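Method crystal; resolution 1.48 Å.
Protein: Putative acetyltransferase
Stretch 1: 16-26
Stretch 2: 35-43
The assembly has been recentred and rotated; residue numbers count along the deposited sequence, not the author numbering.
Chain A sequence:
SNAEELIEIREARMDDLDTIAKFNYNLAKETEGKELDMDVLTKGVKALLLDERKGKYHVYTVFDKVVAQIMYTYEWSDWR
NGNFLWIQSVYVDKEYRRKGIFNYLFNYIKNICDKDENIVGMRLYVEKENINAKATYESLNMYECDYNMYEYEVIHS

Stretch 1 (16-26) DLDTIAKFNYN
Stretch 2, residues 35-43: ELDMDVLTK

Two helices can pack obliquely without a single direct hydrogen bond between them, and this pair from a putative acetyltransferase shows how. The first stretch is helical from L17 through N26 and beyond, with phi/psi near -63/-43 and regular i to i+4 backbone bonds, among them Y25 N to A21 O at 2.9 Å. The second begins extended, E35 at -117/92, L36 at -68/147 and D37 at -69/115, then turns helical from M38 onward. D37 (chi1 t) caps that helix: its OD1 accepts from V40 N at 3.0 Å and, in a weak bond, from D39 N at 2.9 Å. The helix axes approach to 9.6 Å, and their N-to-C directions differ by 126°, so the two helices run in broadly opposing directions, though far from antiparallel. The register pairs A21 CA with T42 CA at 5.8 Å and Y25 CA with L36 CA at 5.9 Å.

The small side chain of A21 points toward the second stretch where the backbones are close, its CB 4.3 Å from M38 CE and 4.4 Å from L41 CG. L41 (chi1 t, chi2 p) also points toward its partner. Its CD2 lies 3.3 Å from A21 O, a close van der Waals contact with a carbonyl that already accepts from Y25 N; its CD1 is 4.0 Å from N24 CB. L17 has the same t, p rotamer; it leaves its backbone sideways, but its end reaches across, placing CD1 3.7 Å from T42 O.

T42 (chi1 m) turns its hydroxyl back to its own helix, OG1 donating to M38 O at 2.8 Å. N24 (chi1 m) behaves similarly, its ND2 donating to I20 O at 2.9 Å; across the contact, N24 O meets CD1 of L36 (chi1 m, chi2 t) at 3.8 Å.

Y25 (chi1 t, chi2 90°) leaves its backbone sideways, but its end comes nearer, and it has the largest area covered by the other stretch. The carbonyl of L36 lies at the ring edge, near its plane, with L36 O 3.4 Å from Y25 CE1. Selenomethionine M38, with all three chi angles m, brings SE to 3.8 Å from Y25 CD1, an oblique approach 51° off the ring normal. Farther out, Y25 OH touches E35 CG at 3.1 Å. One water bridges the backbones, donating to Y25 O and accepting from L36 N, each at 2.8 Å, and so supplies a polar link where the stretches make no direct hydrogen bond.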

ATOM      1  N   ASP A  16     -11.428 -16.772 -13.989  1.00 17.33           N
ATOM      2  CA  ASP A  16     -10.056 -16.485 -14.382  1.00 15.92           C
ATOM      3  C   ASP A  16      -9.027 -16.946 -13.333  1.00 15.70           C
ATOM      4  O   ASP A  16      -7.810 -16.817 -13.562  1.00 15.26           O
ATOM      5  CB  ASP A  16      -9.896 -14.986 -14.523  1.00 15.47           C
ATOM      6  CG  ASP A  16     -10.766 -14.379 -15.613  1.00 15.85           C
ATOM      7  OD1 ASP A  16     -10.945 -15.018 -16.686  1.00 18.12           O
ATOM      8  OD2 ASP A  16     -11.202 -13.231 -15.391  1.00 16.47           O
ATOM      9  N   LEU A  17      -9.497 -17.476 -12.210  1.00 15.95           N
ATOM     10  CA  LEU A  17      -8.602 -17.856 -11.104  1.00 16.32           C
ATOM     11  C   LEU A  17      -7.403 -18.684 -11.559  1.00 16.09           C
ATOM     12  O   LEU A  17      -6.264 -18.377 -11.231  1.00 16.10           O
ATOM     13  CB  LEU A  17      -9.372 -18.625 -10.007  1.00 15.68           C
ATOM     14  CG  LEU A  17      -8.530 -19.309  -8.904  1.00 16.65           C
ATOM     15  CD1 LEU A  17      -7.804 -18.259  -8.057  1.00 17.74           C
ATOM     16  CD2 LEU A  17      -9.356 -20.165  -7.969  1.00 17.85           C
ATOM     17  N   ASP A  18      -7.643 -19.781 -12.272  1.00 17.06           N
ATOM     18  CA  ASP A  18      -6.528 -20.664 -12.566  1.00 17.75           C
ATOM     19  C   ASP A  18      -5.496 -20.006 -13.468  1.00 16.29           C
ATOM     20  O   ASP A  18      -4.283 -20.167 -13.265  1.00 15.89           O
ATOM     21  CB  ASP A  18      -7.019 -21.972 -13.213  1.00 19.50           C
ATOM     22  CG  ASP A  18      -7.721 -22.883 -12.230  1.00 25.00           C
ATOM     23  OD1 ASP A  18      -7.779 -22.556 -11.023  1.00 29.92           O
ATOM     24  OD2 ASP A  18      -8.222 -23.942 -12.678  1.00 31.68           O
ATOM     25  N   THR A  19      -5.979 -19.257 -14.457  1.00 15.37           N
ATOM     26  CA  THR A  19      -5.069 -18.565 -15.378  1.00 14.54           C
ATOM     27  C   THR A  19      -4.277 -17.461 -14.658  1.00 13.39           C
ATOM     28  O   THR A  19      -3.073 -17.325 -14.855  1.00 13.27           O
ATOM     29  CB  THR A  19      -5.849 -18.001 -16.549  1.00 16.18           C
ATOM     30  OG1 THR A  19      -6.496 -19.100 -17.205  1.00 18.14           O
ATOM     31  CG2 THR A  19      -4.925 -17.293 -17.532  1.00 16.13           C
ATOM     32  N   ILE A  20      -4.945 -16.665 -13.835  1.00 13.13           N
ATOM     33  CA  ILE A  20      -4.235 -15.595 -13.098  1.00 12.08           C
ATOM     34  C   ILE A  20      -3.199 -16.186 -12.136  1.00 11.40           C
ATOM     35  O   ILE A  20      -2.091 -15.638 -11.990  1.00 12.39           O
ATOM     36  CB  ILE A  20      -5.246 -14.683 -12.369  1.00 12.61           C
ATOM     37  CG1 ILE A  20      -6.015 -13.855 -13.416  1.00 13.82           C
ATOM     38  CG2 ILE A  20      -4.560 -13.779 -11.377  1.00 12.65           C
ATOM     39  CD1 ILE A  20      -7.201 -13.084 -12.854  1.00 14.33           C
ATOM     40  N   ALA A  21      -3.539 -17.293 -11.489  1.00 11.34           N
ATOM     41  CA  ALA A  21      -2.587 -17.931 -10.591  1.00 12.28           C
ATOM     42  C   ALA A  21      -1.383 -18.443 -11.438  1.00 12.90           C
ATOM     43  O   ALA A  21      -0.221 -18.197 -11.076  1.00 13.29           O
ATOM     44  CB  ALA A  21      -3.253 -19.057  -9.775  1.00 13.13           C
ATOM     45  N   LYS A  22      -1.635 -19.095 -12.586  1.00 14.32           N
ATOM     46  CA  LYS A  22      -0.526 -19.561 -13.400  1.00 14.28           C
ATOM     47  C   LYS A  22       0.354 -18.374 -13.853  1.00 13.01           C
ATOM     48  O   LYS A  22       1.582 -18.446 -13.819  1.00 14.00           O
ATOM     49  CB  LYS A  22      -1.069 -20.342 -14.616  1.00 15.73           C
ATOM     50  CG  LYS A  22      -0.040 -20.695 -15.667  1.00 18.22           C
ATOM     51  CD  LYS A  22      -0.695 -21.424 -16.832  1.00 18.90           C
ATOM     52  CE  LYS A  22      -1.498 -20.455 -17.675  1.00 23.27           C
ATOM     53  NZ  LYS A  22      -1.899 -21.133 -18.959  1.00 26.28           N
ATOM     54  N   PHE A  23      -0.279 -17.279 -14.276  1.00 12.04           N
ATOM     55  CA  PHE A  23       0.485 -16.121 -14.734  1.00 12.14           C
ATOM     56  C   PHE A  23       1.364 -15.565 -13.609  1.00 11.92           C
ATOM     57  O   PHE A  23       2.527 -15.166 -13.823  1.00 12.94           O
ATOM     58  CB  PHE A  23      -0.448 -14.999 -15.182  1.00 12.84           C
ATOM     59  CG  PHE A  23      -1.069 -15.190 -16.546  1.00 13.07           C
ATOM     60  CD1 PHE A  23      -0.764 -16.280 -17.346  1.00 13.56           C
ATOM     61  CD2 PHE A  23      -1.937 -14.207 -17.025  1.00 13.76           C
ATOM     62  CE1 PHE A  23      -1.335 -16.407 -18.642  1.00 15.25           C
ATOM     63  CE2 PHE A  23      -2.539 -14.335 -18.293  1.00 17.15           C
ATOM     64  CZ  PHE A  23      -2.223 -15.424 -19.086  1.00 15.34           C
ATOM     65  N   ASN A  24       0.826 -15.557 -12.388  1.00 11.71           N
ATOM     66  CA  ASN A  24       1.609 -15.033 -11.275  1.00 12.33           C
ATOM     67  C   ASN A  24       2.769 -15.937 -10.877  1.00 11.92           C
ATOM     68  O   ASN A  24       3.867 -15.429 -10.571  1.00 12.10           O
ATOM     69  CB  ASN A  24       0.687 -14.723 -10.108  1.00 11.63           C
ATOM     70  CG  ASN A  24       0.120 -13.337 -10.231  1.00 12.29           C
ATOM     71  OD1 ASN A  24       0.792 -12.353  -9.870  1.00 12.02           O
ATOM     72  ND2 ASN A  24      -1.069 -13.227 -10.825  1.00 13.24           N
ATOM     73  N   TYR A  25       2.539 -17.252 -10.932  1.00 12.70           N
ATOM     74  CA  TYR A  25       3.608 -18.221 -10.733  1.00 14.59           C
ATOM     75  C   TYR A  25       4.686 -17.946 -11.779  1.00 14.45           C
ATOM     76  O   TYR A  25       5.903 -17.851 -11.441  1.00 16.72           O
ATOM     77  CB  TYR A  25       3.093 -19.658 -10.839  1.00 15.83           C
ATOM     78  CG  TYR A  25       4.182 -20.672 -10.652  1.00 18.53           C
ATOM     79  CD1 TYR A  25       4.486 -21.154  -9.380  1.00 17.40           C
ATOM     80  CD2 TYR A  25       4.916 -21.124 -11.727  1.00 19.77           C
ATOM     81  CE1 TYR A  25       5.494 -22.071  -9.187  1.00 19.04           C
ATOM     82  CE2 TYR A  25       5.949 -22.042 -11.548  1.00 21.62           C
ATOM     83  CZ  TYR A  25       6.231 -22.509 -10.279  1.00 19.98           C
ATOM     84  OH  TYR A  25       7.252 -23.432 -10.083  1.00 24.69           O
ATOM     85  N   ASN A  26       4.279 -17.810 -13.051  1.00 14.17           N
ATOM     86  CA  ASN A  26       5.302 -17.591 -14.085  1.00 15.27           C
ATOM     87  C   ASN A  26       6.044 -16.281 -13.897  1.00 14.13           C
ATOM     88  O   ASN A  26       7.254 -16.193 -14.129  1.00 16.65           O
ATOM     89  CB  ASN A  26       4.658 -17.581 -15.471  1.00 15.52           C
ATOM     90  CG  ASN A  26       4.150 -18.948 -15.909  1.00 18.25           C
ATOM     91  OD1 ASN A  26       4.454 -19.957 -15.298  1.00 21.28           O
ATOM     92  ND2 ASN A  26       3.372 -18.976 -16.997  1.00 20.40           N
ATOM     93  N   GLU A  35       9.886 -19.365  -6.695  1.00 27.56           N
ATOM     94  CA  GLU A  35       9.005 -20.477  -7.026  1.00 26.35           C
ATOM     95  C   GLU A  35       7.832 -20.501  -6.042  1.00 24.60           C
ATOM     96  O   GLU A  35       7.917 -21.097  -4.957  1.00 25.18           O
ATOM     97  CB  GLU A  35       9.775 -21.775  -6.960  1.00 28.07           C
ATOM     98  CG  GLU A  35       9.131 -22.919  -7.720  1.00 31.47           C
ATOM     99  CD  GLU A  35      10.182 -23.856  -8.315  1.00 36.08           C
ATOM    100  OE1 GLU A  35       9.954 -25.091  -8.322  1.00 40.95           O
ATOM    101  OE2 GLU A  35      11.250 -23.361  -8.755  1.00 40.58           O
ATOM    102  N   LEU A  36       6.738 -19.841  -6.401  1.00 21.26           N
ATOM    103  CA  LEU A  36       5.698 -19.636  -5.428  1.00 18.62           C
ATOM    104  C   LEU A  36       5.007 -20.935  -5.045  1.00 17.95           C
ATOM    105  O   LEU A  36       4.774 -21.810  -5.874  1.00 19.03           O
ATOM    106  CB  LEU A  36       4.653 -18.651  -5.947  1.00 17.15           C
ATOM    107  CG  LEU A  36       5.147 -17.209  -6.178  1.00 17.94           C
ATOM    108  CD1 LEU A  36       4.097 -16.378  -6.901  1.00 18.08           C
ATOM    109  CD2 LEU A  36       5.554 -16.579  -4.845  1.00 18.24           C
ATOM    110  N   ASP A  37       4.597 -20.995  -3.783  1.00 16.64           N
ATOM    111  CA  ASP A  37       3.726 -22.071  -3.282  1.00 15.11           C
ATOM    112  C   ASP A  37       2.331 -21.924  -3.895  1.00 14.91           C
ATOM    113  O   ASP A  37       1.654 -20.916  -3.660  1.00 14.68           O
ATOM    114  CB  ASP A  37       3.701 -21.920  -1.757  1.00 15.83           C
ATOM    115  CG  ASP A  37       2.820 -22.930  -1.062  1.00 16.88           C
ATOM    116  OD1 ASP A  37       1.686 -23.224  -1.517  1.00 19.07           O
ATOM    117  OD2 ASP A  37       3.214 -23.312   0.066  1.00 20.46           O
HETATM  118  N   MSE A  38       1.910 -22.895  -4.713  1.00 14.44           N
HETATM  119  CA  MSE A  38       0.655 -22.763  -5.433  1.00 14.76           C
HETATM  120  C   MSE A  38      -0.563 -22.833  -4.556  1.00 14.19           C
HETATM  121  O   MSE A  38      -1.584 -22.256  -4.902  1.00 13.95           O
HETATM  122  CB  MSE A  38       0.524 -23.807  -6.554  1.00 14.95           C
HETATM  123  CG  MSE A  38       1.444 -23.583  -7.751  1.00 17.25           C
HETATM  124 SE   MSE A  38       0.862 -22.037  -8.804  0.70 21.77          SE
HETATM  125  CE  MSE A  38      -0.925 -22.625  -9.314  1.00 22.60           C
ATOM    126  N   ASP A  39      -0.473 -23.534  -3.424  1.00 13.81           N
ATOM    127  CA  ASP A  39      -1.614 -23.556  -2.511  1.00 13.89           C
ATOM    128  C   ASP A  39      -1.849 -22.129  -1.994  1.00 13.64           C
ATOM    129  O   ASP A  39      -2.973 -21.622  -2.009  1.00 14.73           O
ATOM    130  CB  ASP A  39      -1.354 -24.523  -1.337  1.00 15.64           C
ATOM    131  CG  ASP A  39      -2.546 -24.656  -0.436  1.00 21.61           C
ATOM    132  OD1 ASP A  39      -3.603 -25.047  -0.928  1.00 24.79           O
ATOM    133  OD2 ASP A  39      -2.433 -24.290   0.758  1.00 29.47           O
ATOM    134  N   VAL A  40      -0.772 -21.498  -1.536  1.00 12.88           N
ATOM    135  CA  VAL A  40      -0.873 -20.153  -0.980  1.00 12.45           C
ATOM    136  C   VAL A  40      -1.293 -19.127  -2.033  1.00 12.15           C
ATOM    137  O   VAL A  40      -2.195 -18.302  -1.796  1.00 12.35           O
ATOM    138  CB  VAL A  40       0.478 -19.736  -0.346  1.00 12.48           C
ATOM    139  CG1 VAL A  40       0.458 -18.298   0.106  1.00 14.49           C
ATOM    140  CG2 VAL A  40       0.836 -20.688   0.805  1.00 14.85           C
ATOM    141  N   LEU A  41      -0.663 -19.203  -3.206  1.00 11.48           N
ATOM    142  CA  LEU A  41      -0.956 -18.258  -4.279  1.00 11.80           C
ATOM    143  C   LEU A  41      -2.416 -18.393  -4.728  1.00 11.86           C
ATOM    144  O   LEU A  41      -3.103 -17.396  -4.953  1.00 12.61           O
ATOM    145  CB  LEU A  41      -0.004 -18.501  -5.453  1.00 11.95           C
ATOM    146  CG  LEU A  41      -0.326 -17.757  -6.751  1.00 11.89           C
ATOM    147  CD1 LEU A  41      -0.221 -16.226  -6.526  1.00 12.25           C
ATOM    148  CD2 LEU A  41       0.650 -18.209  -7.847  1.00 14.19           C
ATOM    149  N   THR A  42      -2.883 -19.636  -4.893  1.00 12.65           N
ATOM    150  CA  THR A  42      -4.276 -19.836  -5.333  1.00 13.16           C
ATOM    151  C   THR A  42      -5.246 -19.182  -4.357  1.00 12.26           C
ATOM    152  O   THR A  42      -6.178 -18.492  -4.758  1.00 13.29           O
ATOM    153  CB  THR A  42      -4.549 -21.326  -5.555  1.00 15.05           C
ATOM    154  OG1 THR A  42      -3.695 -21.771  -6.633  1.00 16.64           O
ATOM    155  CG2 THR A  42      -6.051 -21.515  -5.919  1.00 17.71           C
ATOM    156  N   LYS A  43      -4.990 -19.388  -3.060  1.00 12.89           N
ATOM    157  CA  LYS A  43      -5.831 -18.775  -2.031  1.00 12.74           C
ATOM    158  C   LYS A  43      -5.754 -17.238  -2.097  1.00 11.44           C
ATOM    159  O   LYS A  43      -6.777 -16.554  -1.936  1.00 13.38           O
ATOM    160  CB  LYS A  43      -5.398 -19.211  -0.625  1.00 13.44           C
ATOM    161  CG  LYS A  43      -5.772 -20.659  -0.295  1.00 15.49           C
ATOM    162  CD  LYS A  43      -5.197 -21.130   1.021  1.00 17.27           C
ATOM    163  CE  LYS A  43      -5.504 -22.613   1.217  1.00 22.61           C
ATOM    164  NZ  LYS A  43      -4.751 -23.140   2.366  1.00 28.96           N
TER
HETATM  165  O   HOH W   1       6.836 -18.757  -8.964  1.00 18.79           O